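Local coordinates for protein sensory transduction histidine kinase, putative (Borrelia burgdorferi, PDB 5BWJ) that probably acts as a membrane-bound hybrid histidine kinase that autophosphorylates in response to small molecules, this chain being a periplasmic Venus flytrap sensor domain, at residues 26-31 with 51-56; 33-38 with 208-213; 125-128 with 133-136; 142-147 with 168-173; 189-192 with 198-201. One frame throughout, in Å; residues are numbered along the deposited sequence.

Contact 1 (26-31 with 51-56); sequences GEYEGL and HIDNLN
Tyr28 and His51 both swing CG to the side of their own backbone N, anti to the carbonyl carbon (chi1 -81° and -66°), and this brings one ring over the other. The rings form a face-to-face stack with centroids 3.5 Å apart and planes only 7° from parallel. The rings overlap over much of their area. His51 CD2 lies over the centre of the tyrosine ring, and Tyr28 CD2 over the centre of the imidazole. The closest pair is Tyr28 CG and His51 NE2 at 3.2 Å. The stack joins the short hairpin strand 28-29 to the end of strand 45-52, an element of the main sheet in this Venus flytrap domain. On its far side the hairpin meets the second subunit, where Glu29 OE2 accepts a hydrogen bond from Ile176 N of that chain. Glu29 binds magnesium in a structure of this protein, but no ion is bound to this chain here. At the outer end of the tyrosine, OH approaches Asp53 OD1 to 3.6 Å, too long to count as a bond. Asp53 makes a long, weak ion pair with Lys22.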
loop_
_atom_site.group_PDB
_atom_site.type_symbol
_atom_site.label_atom_id
_atom_site.label_comp_id
_atom_site.label_asym_id
_atom_site.label_seq_id
_atom_site.Cartn_x
_atom_site.Cartn_y
_atom_site.Cartn_z
ATOM N N GLY B 26 20.096 7.011 -6.230
ATOM C CA GLY B 26 20.478 7.351 -4.872
ATOM C C GLY B 26 19.640 8.472 -4.282
ATOM O O GLY B 26 19.947 8.980 -3.204
ATOM N N GLU B 27 18.579 8.853 -4.990
ATOM C CA GLU B 27 17.688 9.916 -4.539
ATOM C C GLU B 27 16.414 9.326 -3.947
ATOM O O GLU B 27 16.167 8.124 -4.057
ATOM C CB GLU B 27 17.343 10.855 -5.697
ATOM N N TYR B 28 15.611 10.183 -3.324
ATOM C CA TYR B 28 14.346 9.765 -2.732
ATOM C C TYR B 28 13.163 10.179 -3.593
ATOM O O TYR B 28 12.917 11.366 -3.808
ATOM C CB TYR B 28 14.192 10.349 -1.329
ATOM C CG TYR B 28 14.945 9.577 -0.273
ATOM C CD1 TYR B 28 14.386 8.455 0.324
ATOM C CD2 TYR B 28 16.217 9.968 0.128
ATOM C CE1 TYR B 28 15.068 7.745 1.290
ATOM C CE2 TYR B 28 16.907 9.265 1.094
ATOM C CZ TYR B 28 16.330 8.153 1.672
ATOM O OH TYR B 28 17.014 7.449 2.634
ATOM N N GLU B 29 12.441 9.180 -4.087
ATOM C CA GLU B 29 11.200 9.396 -4.812
ATOM C C GLU B 29 10.029 9.207 -3.855
ATOM O O GLU B 29 10.148 8.492 -2.863
ATOM C CB GLU B 29 11.100 8.430 -5.992
ATOM C CG GLU B 29 9.849 8.604 -6.833
ATOM C CD GLU B 29 10.147 8.666 -8.314
ATOM O OE1 GLU B 29 11.030 7.917 -8.785
ATOM O OE2 GLU B 29 9.501 9.476 -9.007
ATOM N N GLY B 30 8.902 9.850 -4.143
ATOM C CA GLY B 30 7.722 9.695 -3.315
ATOM C C GLY B 30 6.742 10.843 -3.429
ATOM O O GLY B 30 7.026 11.860 -4.063
ATOM N N LEU B 31 5.585 10.675 -2.795
ATOM C CA LEU B 31 4.508 11.655 -2.864
ATOM C C LEU B 31 4.373 12.467 -1.576
ATOM O O LEU B 31 3.558 13.387 -1.507
ATOM C CB LEU B 31 3.182 10.951 -3.179
ATOM C CG LEU B 31 2.762 9.807 -2.250
ATOM C CD1 LEU B 31 1.961 10.320 -1.069
ATOM C CD2 LEU B 31 1.970 8.764 -3.017
ATOM N N HIS B 51 16.135 13.069 5.387
ATOM C CA HIS B 51 16.061 11.616 5.446
ATOM C C HIS B 51 17.092 11.054 6.413
ATOM O O HIS B 51 18.238 11.502 6.444
ATOM C CB HIS B 51 16.270 11.011 4.058
ATOM C CG HIS B 51 15.181 11.341 3.085
ATOM N ND1 HIS B 51 15.195 12.484 2.315
ATOM C CD2 HIS B 51 14.046 10.680 2.760
ATOM C CE1 HIS B 51 14.114 12.510 1.555
ATOM N NE2 HIS B 51 13.401 11.427 1.804
ATOM N N ILE B 52 16.670 10.076 7.206
ATOM C CA ILE B 52 17.581 9.315 8.050
ATOM C C ILE B 52 17.227 7.833 7.965
ATOM O O ILE B 52 16.056 7.458 8.026
ATOM C CB ILE B 52 17.538 9.789 9.519
ATOM C CG1 ILE B 52 16.092 9.903 10.015
ATOM C CG2 ILE B 52 18.251 11.133 9.657
ATOM C CD1 ILE B 52 15.974 10.132 11.508
ATOM N N ASP B 53 18.244 6.995 7.799
ATOM C CA ASP B 53 18.037 5.556 7.695
ATOM C C ASP B 53 17.612 4.972 9.035
ATOM O O ASP B 53 16.634 4.225 9.118
ATOM C CB ASP B 53 19.312 4.865 7.204
ATOM C CG ASP B 53 19.635 5.197 5.762
ATOM O OD1 ASP B 53 19.083 6.191 5.243
ATOM O OD2 ASP B 53 20.443 4.468 5.148
ATOM N N ASN B 54 18.352 5.329 10.079
ATOM C CA ASN B 54 18.156 4.761 11.405
ATOM C C ASN B 54 17.632 5.796 12.387
ATOM O O ASN B 54 17.746 7.001 12.155
ATOM C CB ASN B 54 19.471 4.176 11.925
ATOM C CG ASN B 54 20.157 3.293 10.904
ATOM O OD1 ASN B 54 19.502 2.632 10.099
ATOM N ND2 ASN B 54 21.485 3.281 10.929
ATOM N N LEU B 55 17.063 5.310 13.485
ATOM C CA LEU B 55 16.575 6.166 14.558
ATOM C C LEU B 55 17.458 6.015 15.794
ATOM O O LEU B 55 17.236 5.127 16.619
ATOM C CB LEU B 55 15.124 5.821 14.894
ATOM C CG LEU B 55 14.446 6.717 15.931
ATOM C CD1 LEU B 55 14.235 8.120 15.376
ATOM C CD2 LEU B 55 13.128 6.105 16.372
ATOM N N ASN B 56 18.460 6.880 15.913
ATOM C CA ASN B 56 19.384 6.842 17.042
ATOM C C ASN B 56 18.899 7.724 18.188
ATOM O O ASN B 56 18.618 8.905 17.992
ATOM C CB ASN B 56 20.780 7.282 16.598
ATOM C CG ASN B 56 21.214 6.622 15.304
ATOM O OD1 ASN B 56 21.139 7.223 14.231
ATOM N ND2 ASN B 56 21.663 5.375 15.395
#

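Contact 2 (33-38 with 208-213); sequences FSILDK and SYLMKM
Ile35 of helix 32-42 meets both Tyr209 and Leu210, each through a different branch. From its CB, the CG2 methyl reaches Tyr209 CB at 4.0 Å. The other branch meets Leu210. Its CG1 comes to 3.4 Å from Leu210 CD1, and the terminal CD1 to 3.3 Å from that same methyl. Ile35 and Leu210 cross at about a right angle; the tightness of these two pairs is doubtful, since both rest on one methyl. Chi1 of -59° sets the fork: CG1 stands beside the backbone N, while CG2 is anti to it. One turn on, Lys38 CB packs 3.9 Å from Tyr209 CD1, and Lys38 O lies 3.8 Å from Tyr209 CE1. The tyrosine ring also meets Trp39, with the planes at about 70°. The contact pins the C-terminal end of the modelled chain against the helix. Just beyond it, Met211 and Lys212 pair in parallel with a strand of the second subunit, which carries the sheet across the dimer interface. The Lys38 chain is extended beyond CG, and its NZ forms a salt bridge with Asp180 of the second subunit. Within the chain the two segments are therefore held by apolar packing, while the charge of Lys38 is spent on the dimer partner.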
loop_
_atom_site.group_PDB
_atom_site.type_symbol
_atom_site.label_atom_id
_atom_site.label_comp_id
_atom_site.label_asym_id
_atom_site.label_seq_id
_atom_site.Cartn_x
_atom_site.Cartn_y
_atom_site.Cartn_z
ATOM N N PHE B 33 6.348 14.578 -0.299
ATOM C CA PHE B 33 6.838 15.939 -0.476
ATOM C C PHE B 33 5.714 16.844 -0.967
ATOM O O PHE B 33 5.603 17.997 -0.550
ATOM C CB PHE B 33 8.018 15.954 -1.451
ATOM C CG PHE B 33 9.026 14.872 -1.187
ATOM C CD1 PHE B 33 9.944 14.997 -0.156
ATOM C CD2 PHE B 33 9.046 13.721 -1.959
ATOM C CE1 PHE B 33 10.867 13.999 0.096
ATOM C CE2 PHE B 33 9.968 12.719 -1.713
ATOM C CZ PHE B 33 10.880 12.860 -0.682
ATOM N N SER B 34 4.877 16.306 -1.849
ATOM C CA SER B 34 3.698 17.016 -2.332
ATOM C C SER B 34 2.708 17.272 -1.198
ATOM O O SER B 34 2.137 18.357 -1.094
ATOM C CB SER B 34 3.020 16.219 -3.448
ATOM O OG SER B 34 1.801 16.827 -3.842
ATOM N N ILE B 35 2.509 16.265 -0.352
ATOM C CA ILE B 35 1.595 16.379 0.779
ATOM C C ILE B 35 2.077 17.424 1.781
ATOM O O ILE B 35 1.286 18.221 2.284
ATOM C CB ILE B 35 1.430 15.031 1.513
ATOM C CG1 ILE B 35 0.893 13.964 0.558
ATOM C CG2 ILE B 35 0.486 15.179 2.709
ATOM C CD1 ILE B 35 0.929 12.562 1.129
ATOM N N LEU B 36 3.372 17.405 2.080
ATOM C CA LEU B 36 3.942 18.316 3.068
ATOM C C LEU B 36 3.876 19.770 2.608
ATOM O O LEU B 36 3.654 20.668 3.418
ATOM C CB LEU B 36 5.391 17.929 3.374
ATOM C CG LEU B 36 5.584 16.634 4.170
ATOM C CD1 LEU B 36 7.055 16.249 4.224
ATOM C CD2 LEU B 36 5.024 16.767 5.578
ATOM N N ASP B 37 4.068 20.002 1.312
ATOM C CA ASP B 37 3.938 21.343 0.753
ATOM C C ASP B 37 2.505 21.851 0.895
ATOM O O ASP B 37 2.282 23.035 1.140
ATOM C CB ASP B 37 4.360 21.363 -0.718
ATOM C CG ASP B 37 5.865 21.254 -0.900
ATOM O OD1 ASP B 37 6.614 21.691 -0.001
ATOM O OD2 ASP B 37 6.303 20.736 -1.948
ATOM N N LYS B 38 1.537 20.955 0.738
ATOM C CA LYS B 38 0.135 21.321 0.911
ATOM C C LYS B 38 -0.156 21.656 2.369
ATOM O O LYS B 38 -0.770 22.683 2.667
ATOM C CB LYS B 38 -0.785 20.192 0.439
ATOM C CG LYS B 38 -0.916 20.084 -1.069
ATOM C CD LYS B 38 -2.059 19.159 -1.447
ATOM C CE LYS B 38 -2.394 19.262 -2.921
ATOM N NZ LYS B 38 -3.680 18.583 -3.234
ATOM N N SER B 208 -5.276 13.851 5.638
ATOM C CA SER B 208 -6.437 14.604 5.176
ATOM C C SER B 208 -6.141 15.336 3.869
ATOM O O SER B 208 -7.051 15.608 3.084
ATOM C CB SER B 208 -6.886 15.604 6.243
ATOM O OG SER B 208 -5.910 16.611 6.442
ATOM N N TYR B 209 -4.869 15.649 3.636
ATOM C CA TYR B 209 -4.466 16.357 2.426
ATOM C C TYR B 209 -4.422 15.426 1.217
ATOM O O TYR B 209 -4.137 15.855 0.099
ATOM C CB TYR B 209 -3.110 17.032 2.641
ATOM C CG TYR B 209 -3.191 18.152 3.649
ATOM C CD1 TYR B 209 -3.369 19.465 3.242
ATOM C CD2 TYR B 209 -3.123 17.891 5.011
ATOM C CE1 TYR B 209 -3.457 20.491 4.160
ATOM C CE2 TYR B 209 -3.213 18.912 5.939
ATOM C CZ TYR B 209 -3.380 20.209 5.508
ATOM O OH TYR B 209 -3.470 21.228 6.426
ATOM N N LEU B 210 -4.700 14.148 1.456
ATOM C CA LEU B 210 -4.987 13.206 0.385
ATOM C C LEU B 210 -6.493 13.185 0.168
ATOM O O LEU B 210 -7.229 12.558 0.932
ATOM C CB LEU B 210 -4.465 11.807 0.725
ATOM C CG LEU B 210 -3.195 11.324 0.019
ATOM C CD1 LEU B 210 -2.117 12.393 -0.034
ATOM C CD2 LEU B 210 -2.668 10.078 0.716
ATOM N N MET B 211 -6.943 13.896 -0.862
ATOM C CA MET B 211 -8.366 14.016 -1.157
ATOM C C MET B 211 -9.009 12.641 -1.293
ATOM O O MET B 211 -8.480 11.762 -1.974
ATOM C CB MET B 211 -8.578 14.827 -2.436
ATOM N N LYS B 212 -10.147 12.461 -0.630
ATOM C CA LYS B 212 -10.833 11.175 -0.616
ATOM C C LYS B 212 -11.807 11.061 -1.783
ATOM O O LYS B 212 -12.146 12.056 -2.423
ATOM C CB LYS B 212 -11.574 10.981 0.707
ATOM N N MET B 213 -12.248 9.836 -2.052
ATOM C CA MET B 213 -13.199 9.573 -3.126
ATOM C C MET B 213 -14.620 9.934 -2.704
ATOM O O MET B 213 -15.232 9.223 -1.906
ATOM C CB MET B 213 -13.136 8.104 -3.538
#

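Contact 3 (125-128 with 133-136); sequences ILRL and TIFL
Leu126 and Ile134 make the inner, better packed part of this contact, with Leu126 CB 4.0 Å from Ile134 CD1. Leu126 is buried and also rests on Ile114 and Val116 of strand 114-117. Ile134 touches Val116 as well. The two segments are the helix and the second strand of a beta-alpha-beta unit formed by 114-117, 121-128 and 134-137, and this packing lays the helix on the sheet. The outer part is looser and nearer solvent. Here the Arg127 chain, extended from CG to NE, crosses obliquely above Ile134. The CD1 methyl of Ile134 sits over one face of the guanidinium, 3.8 Å from Arg127 NH1, and 4.0 Å from Arg127 CG. Farther out, Arg127 NH2 comes to 4.0 Å from Leu136 CD2, the two side chains crossing at about a right angle. Arg127 NH2 also forms a salt bridge with Glu123, one turn earlier in the helix. The arginine thus offers its flat face to a methyl, and its charge is met within its own helix rather than across the contact.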
loop_
_atom_site.group_PDB
_atom_site.type_symbol
_atom_site.label_atom_id
_atom_site.label_comp_id
_atom_site.label_asym_id
_atom_site.label_seq_id
_atom_site.Cartn_x
_atom_site.Cartn_y
_atom_site.Cartn_z
ATOM N N ILE B 125 5.873 -7.739 17.920
ATOM C CA ILE B 125 5.043 -8.875 17.528
ATOM C C ILE B 125 5.816 -10.183 17.678
ATOM O O ILE B 125 5.296 -11.159 18.217
ATOM C CB ILE B 125 4.537 -8.729 16.074
ATOM C CG1 ILE B 125 3.579 -7.540 15.970
ATOM C CG2 ILE B 125 3.814 -9.994 15.608
ATOM C CD1 ILE B 125 3.270 -7.115 14.550
ATOM N N LEU B 126 7.061 -10.196 17.214
ATOM C CA LEU B 126 7.881 -11.402 17.278
ATOM C C LEU B 126 8.240 -11.767 18.719
ATOM O O LEU B 126 8.419 -12.943 19.039
ATOM C CB LEU B 126 9.159 -11.225 16.452
ATOM C CG LEU B 126 8.973 -10.944 14.959
ATOM C CD1 LEU B 126 10.325 -10.811 14.272
ATOM C CD2 LEU B 126 8.139 -12.026 14.287
ATOM N N ARG B 127 8.342 -10.765 19.587
ATOM C CA ARG B 127 8.663 -11.011 20.990
ATOM C C ARG B 127 7.438 -11.504 21.754
ATOM O O ARG B 127 7.559 -12.275 22.703
ATOM C CB ARG B 127 9.225 -9.748 21.644
ATOM C CG ARG B 127 10.559 -9.306 21.064
ATOM C CD ARG B 127 11.263 -8.292 21.948
ATOM N NE ARG B 127 12.448 -7.741 21.295
ATOM C CZ ARG B 127 13.593 -8.398 21.136
ATOM N NH1 ARG B 127 13.719 -9.642 21.579
ATOM N NH2 ARG B 127 14.614 -7.812 20.527
ATOM N N LEU B 128 6.259 -11.057 21.333
ATOM C CA LEU B 128 5.010 -11.519 21.928
ATOM C C LEU B 128 4.705 -12.947 21.490
ATOM O O LEU B 128 4.145 -13.734 22.252
ATOM C CB LEU B 128 3.856 -10.588 21.551
ATOM C CG LEU B 128 3.531 -9.477 22.552
ATOM C CD1 LEU B 128 4.782 -8.726 22.999
ATOM C CD2 LEU B 128 2.520 -8.513 21.951
ATOM N N THR B 133 15.172 -16.859 17.847
ATOM C CA THR B 133 16.269 -16.242 17.105
ATOM C C THR B 133 15.808 -15.028 16.301
ATOM O O THR B 133 15.383 -15.160 15.152
ATOM C CB THR B 133 16.925 -17.249 16.143
ATOM N N ILE B 134 15.900 -13.850 16.913
ATOM C CA ILE B 134 15.564 -12.601 16.239
ATOM C C ILE B 134 16.832 -11.852 15.844
ATOM O O ILE B 134 17.624 -11.455 16.700
ATOM C CB ILE B 134 14.694 -11.686 17.127
ATOM C CG1 ILE B 134 13.423 -12.420 17.565
ATOM C CG2 ILE B 134 14.332 -10.405 16.376
ATOM C CD1 ILE B 134 12.553 -11.643 18.539
ATOM N N PHE B 135 17.018 -11.671 14.541
ATOM C CA PHE B 135 18.095 -10.839 14.018
ATOM C C PHE B 135 17.597 -9.404 13.877
ATOM O O PHE B 135 16.610 -9.152 13.189
ATOM C CB PHE B 135 18.587 -11.373 12.671
ATOM C CG PHE B 135 19.619 -10.504 12.013
ATOM C CD1 PHE B 135 19.245 -9.529 11.104
ATOM C CD2 PHE B 135 20.966 -10.661 12.302
ATOM C CE1 PHE B 135 20.191 -8.726 10.496
ATOM C CE2 PHE B 135 21.917 -9.862 11.696
ATOM C CZ PHE B 135 21.529 -8.894 10.792
ATOM N N LEU B 136 18.277 -8.469 14.533
ATOM C CA LEU B 136 17.857 -7.072 14.523
ATOM C C LEU B 136 18.585 -6.271 13.449
ATOM O O LEU B 136 19.815 -6.255 13.399
ATOM C CB LEU B 136 18.092 -6.436 15.896
ATOM C CG LEU B 136 17.267 -7.008 17.052
ATOM C CD1 LEU B 136 17.672 -6.353 18.361
ATOM C CD2 LEU B 136 15.770 -6.832 16.809
#

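Contact 4 (142-147 with 168-173). With NO3 (nitrate ion), chain F.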
loop_
_atom_site.group_PDB
_atom_site.type_symbol
_atom_site.label_atom_id
_atom_site.label_comp_id
_atom_site.label_asym_id
_atom_site.label_seq_id
_atom_site.Cartn_x
_atom_site.Cartn_y
_atom_site.Cartn_z
ATOM N N GLU B 142 19.186 -2.712 5.204
ATOM C CA GLU B 142 20.016 -3.684 5.903
ATOM C C GLU B 142 19.266 -4.998 6.076
ATOM O O GLU B 142 19.842 -6.077 5.934
ATOM C CB GLU B 142 20.445 -3.141 7.265
ATOM C CG GLU B 142 21.210 -4.139 8.125
ATOM C CD GLU B 142 21.566 -3.577 9.486
ATOM O OE1 GLU B 142 21.633 -2.337 9.618
ATOM O OE2 GLU B 142 21.771 -4.375 10.426
ATOM N N LEU B 143 17.977 -4.898 6.384
ATOM C CA LEU B 143 17.156 -6.071 6.652
ATOM C C LEU B 143 17.052 -6.972 5.430
ATOM O O LEU B 143 17.263 -8.182 5.520
ATOM C CB LEU B 143 15.755 -5.653 7.108
ATOM C CG LEU B 143 14.760 -6.797 7.323
ATOM C CD1 LEU B 143 15.280 -7.780 8.364
ATOM C CD2 LEU B 143 13.401 -6.253 7.735
ATOM N N VAL B 144 16.720 -6.380 4.289
ATOM C CA VAL B 144 16.537 -7.151 3.069
ATOM C C VAL B 144 17.876 -7.707 2.585
ATOM O O VAL B 144 17.929 -8.787 1.995
ATOM C CB VAL B 144 15.887 -6.301 1.964
ATOM C CG1 VAL B 144 15.718 -7.111 0.697
ATOM C CG2 VAL B 144 14.531 -5.790 2.424
ATOM N N LEU B 145 18.955 -6.975 2.843
ATOM C CA LEU B 145 20.288 -7.441 2.478
ATOM C C LEU B 145 20.659 -8.695 3.262
ATOM O O LEU B 145 21.318 -9.591 2.735
ATOM C CB LEU B 145 21.326 -6.343 2.718
ATOM C CG LEU B 145 21.389 -5.258 1.640
ATOM C CD1 LEU B 145 22.162 -4.049 2.142
ATOM C CD2 LEU B 145 22.020 -5.803 0.368
ATOM N N ALA B 146 20.228 -8.756 4.518
ATOM C CA ALA B 146 20.511 -9.909 5.366
ATOM C C ALA B 146 19.850 -11.161 4.805
ATOM O O ALA B 146 20.420 -12.252 4.857
ATOM C CB ALA B 146 20.040 -9.652 6.789
ATOM N N LEU B 147 18.644 -10.998 4.268
ATOM C CA LEU B 147 17.927 -12.107 3.650
ATOM C C LEU B 147 18.629 -12.533 2.369
ATOM O O LEU B 147 18.858 -13.720 2.140
ATOM C CB LEU B 147 16.476 -11.717 3.351
ATOM C CG LEU B 147 15.611 -12.798 2.698
ATOM C CD1 LEU B 147 15.411 -13.976 3.639
ATOM C CD2 LEU B 147 14.269 -12.227 2.262
ATOM N N ASN B 168 13.474 -4.377 -6.530
ATOM C CA ASN B 168 14.045 -3.346 -7.394
ATOM C C ASN B 168 15.560 -3.172 -7.256
ATOM O O ASN B 168 16.218 -2.735 -8.201
ATOM C CB ASN B 168 13.357 -2.007 -7.121
ATOM C CG ASN B 168 11.952 -1.947 -7.699
ATOM O OD1 ASN B 168 11.737 -1.416 -8.790
ATOM N ND2 ASN B 168 10.987 -2.499 -6.971
ATOM N N PHE B 169 16.108 -3.507 -6.087
ATOM C CA PHE B 169 17.539 -3.319 -5.829
ATOM C C PHE B 169 18.335 -4.623 -5.844
ATOM O O PHE B 169 19.521 -4.622 -6.177
ATOM C CB PHE B 169 17.755 -2.626 -4.479
ATOM C CG PHE B 169 17.394 -1.169 -4.478
ATOM C CD1 PHE B 169 18.176 -0.251 -5.157
ATOM C CD2 PHE B 169 16.284 -0.714 -3.787
ATOM C CE1 PHE B 169 17.853 1.092 -5.156
ATOM C CE2 PHE B 169 15.955 0.629 -3.781
ATOM C CZ PHE B 169 16.743 1.533 -4.467
ATOM N N LEU B 170 17.690 -5.729 -5.481
ATOM C CA LEU B 170 18.391 -7.001 -5.314
ATOM C C LEU B 170 17.869 -8.099 -6.233
ATOM O O LEU B 170 18.266 -9.259 -6.100
ATOM C CB LEU B 170 18.286 -7.459 -3.861
ATOM C CG LEU B 170 18.758 -6.438 -2.824
ATOM C CD1 LEU B 170 18.521 -6.993 -1.446
ATOM C CD2 LEU B 170 20.223 -6.074 -3.016
ATOM N N SER B 171 16.992 -7.733 -7.162
ATOM C CA SER B 171 16.438 -8.685 -8.122
ATOM C C SER B 171 15.845 -9.897 -7.411
ATOM O O SER B 171 16.035 -11.036 -7.841
ATOM C CB SER B 171 17.513 -9.136 -9.114
ATOM O OG SER B 171 18.056 -8.034 -9.817
ATOM N N GLU B 172 15.139 -9.641 -6.315
ATOM C CA GLU B 172 14.536 -10.697 -5.513
ATOM C C GLU B 172 13.044 -10.445 -5.325
ATOM O O GLU B 172 12.645 -9.497 -4.649
ATOM C CB GLU B 172 15.230 -10.800 -4.153
ATOM N N ASP B 173 12.230 -11.294 -5.945
ATOM C CA ASP B 173 10.782 -11.255 -5.763
ATOM C C ASP B 173 10.418 -12.129 -4.565
ATOM O O ASP B 173 10.292 -13.344 -4.692
ATOM C CB ASP B 173 10.068 -11.737 -7.032
ATOM C CG ASP B 173 8.599 -11.352 -7.064
ATOM O OD1 ASP B 173 7.985 -11.463 -8.146
ATOM O OD2 ASP B 173 8.055 -10.930 -6.023
HETATM N N NO3 F . 7.850 -3.480 -6.703
HETATM O O1 NO3 F . 8.368 -3.363 -7.851
HETATM O O2 NO3 F . 7.124 -2.554 -6.239
HETATM O O3 NO3 F . 8.057 -4.523 -6.020
#
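Helix 140-148 packs here on the turn that follows helix 161-169, beside the dimer interface. Leu170 carries the contact and reaches the first helix with both of its methyls. Its CD1 lies 3.5 Å from Val144 CG1, and its CD2 lies 3.8 Å from Leu145 CD2. With chi1 at -54°, Leu170 CG stands beside its own backbone N, and the forked end is directed at the helix. These helices flank the sheet of the Venus flytrap domain: Val144 is buried and rests on Ile155 of strand 154-156, as well as on Leu162 and Ala166, while Leu145 covers the outer side. Leu170 is the first residue to leave helical geometry after helix 161-169. The chain turns at this point, and Leu170 O accepts a hydrogen bond from Lys148 NZ. Two residues earlier, Asn168 ND2 donates a bond of 2.9 Å to O1 of a nitrate ion, at an N-H...O angle of 153°. ND2 also bonds Tyr164 O. The nitrate, probably from the crystallisation liquor, is also bound by Asn167 ND2 and by Lys160 NZ of the second subunit.

Contact 5 (189-192 with 198-201)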
loop_
_atom_site.group_PDB
_atom_site.type_symbol
_atom_site.label_atom_id
_atom_site.label_comp_id
_atom_site.label_asym_id
_atom_site.label_seq_id
_atom_site.Cartn_x
_atom_site.Cartn_y
_atom_site.Cartn_z
ATOM N N VAL B 189 2.083 9.649 12.448
ATOM C CA VAL B 189 3.008 10.757 12.642
ATOM C C VAL B 189 3.382 10.811 14.117
ATOM O O VAL B 189 2.529 10.605 14.982
ATOM C CB VAL B 189 2.392 12.102 12.208
ATOM C CG1 VAL B 189 3.398 13.233 12.368
ATOM C CG2 VAL B 189 1.901 12.026 10.768
ATOM N N ALA B 190 4.652 11.084 14.402
ATOM C CA ALA B 190 5.141 11.105 15.777
ATOM C C ALA B 190 5.955 12.362 16.065
ATOM O O ALA B 190 6.722 12.827 15.222
ATOM C CB ALA B 190 5.978 9.865 16.054
ATOM N N ILE B 191 5.766 12.905 17.264
ATOM C CA ILE B 191 6.577 14.011 17.756
ATOM C C ILE B 191 7.162 13.643 19.114
ATOM O O ILE B 191 6.597 12.823 19.841
ATOM C CB ILE B 191 5.763 15.319 17.878
ATOM C CG1 ILE B 191 4.517 15.101 18.744
ATOM C CG2 ILE B 191 5.374 15.827 16.495
ATOM C CD1 ILE B 191 3.812 16.384 19.136
ATOM N N SER B 192 8.298 14.247 19.443
ATOM C CA SER B 192 8.976 13.982 20.705
ATOM C C SER B 192 8.096 14.341 21.900
ATOM O O SER B 192 7.219 15.200 21.799
ATOM C CB SER B 192 10.291 14.761 20.773
ATOM O OG SER B 192 10.933 14.576 22.022
ATOM N N ILE B 198 5.140 24.890 20.240
ATOM C CA ILE B 198 4.729 25.261 18.891
ATOM C C ILE B 198 4.478 24.020 18.035
ATOM O O ILE B 198 3.641 24.042 17.133
ATOM C CB ILE B 198 5.784 26.163 18.205
ATOM C CG1 ILE B 198 5.305 26.585 16.812
ATOM C CG2 ILE B 198 7.133 25.454 18.124
ATOM C CD1 ILE B 198 6.165 27.652 16.161
ATOM N N VAL B 199 5.197 22.941 18.327
ATOM C CA VAL B 199 5.042 21.691 17.589
ATOM C C VAL B 199 3.832 20.916 18.100
ATOM O O VAL B 199 3.065 20.360 17.315
ATOM C CB VAL B 199 6.305 20.808 17.699
ATOM C CG1 VAL B 199 6.111 19.480 16.965
ATOM C CG2 VAL B 199 7.517 21.542 17.147
ATOM N N LYS B 200 3.665 20.883 19.419
ATOM C CA LYS B 200 2.567 20.149 20.036
ATOM C C LYS B 200 1.207 20.712 19.632
ATOM O O LYS B 200 0.202 20.002 19.661
ATOM C CB LYS B 200 2.701 20.170 21.560
ATOM C CG LYS B 200 3.880 19.375 22.092
ATOM C CD LYS B 200 3.909 19.389 23.612
ATOM C CE LYS B 200 5.001 18.485 24.160
ATOM N NZ LYS B 200 5.064 18.516 25.648
ATOM N N ASN B 201 1.182 21.987 19.256
ATOM C CA ASN B 201 -0.061 22.648 18.878
ATOM C C ASN B 201 -0.423 22.410 17.416
ATOM O O ASN B 201 -1.552 22.668 16.999
ATOM C CB ASN B 201 0.038 24.153 19.143
#
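Apolar packing between Ile191 and Val199 is the main interaction. The CG2 methyl of Ile191 meets Val199 CG1 at 3.8 Å. The two side chains pass alongside each other in opposite directions, and both residues are buried. Ile191 holds CG1 between its backbone N and carbonyl carbon (chi1 55°), which places CG2 beside the N and lets the two branches diverge toward the helix. Around them, Ile65 of strand 65-69 and Leu204 also touch Ile191, so the pair belongs to a larger apolar cluster. Strand 184-192 belongs to the main sheet, where it pairs with 65-69 and 79-94, and helix 197-200 packs on it.

The second kind of contact is between the end of Ile191 and Lys200. Ile191 CD1 meets both the backbone and the side chain of the lysine, 4.1 Å from Lys200 CA and 4.2 Å from Lys200 CG. The aliphatic start of the lysine thus covers the end of the isoleucine, while the rest of its chain runs on extended at the surface.

Polar bonds lie at the margins. Lys200 NZ makes a weak hydrogen bond to Arg193 O. Ser192 OG bonds Asn194 N within the turn that leads into helix 197-200, and Asp62 OD2 outside it. The helix is therefore laid on the strand by dispersion and by exclusion of water, and the polar groups bind around the interface instead of across it.

From the N terminus, contact 1 comes first and closes the loop from hairpin strand 28-29 through helix 32-42 to the end of strand 45-52. Contact 2 starts inside that loop, on helix 32-42, so the two cross; they also touch where Phe33 packs on His51 and on the backbone of Tyr28. Contact 2 closes only near the C terminus and spans contacts 3, 4 and 5, which follow in series. Contact 3 closes a short helix-strand loop, and contact 4 joins helix 140-148 to the turn after helix 161-169. Phe135 against Ala146 links them. Contact 5 closes the strand-to-helix turn before the C-terminal segment, about 34 Å from contact 4 between centres. Contacts 1, 2 and 4 also touch the second subunit.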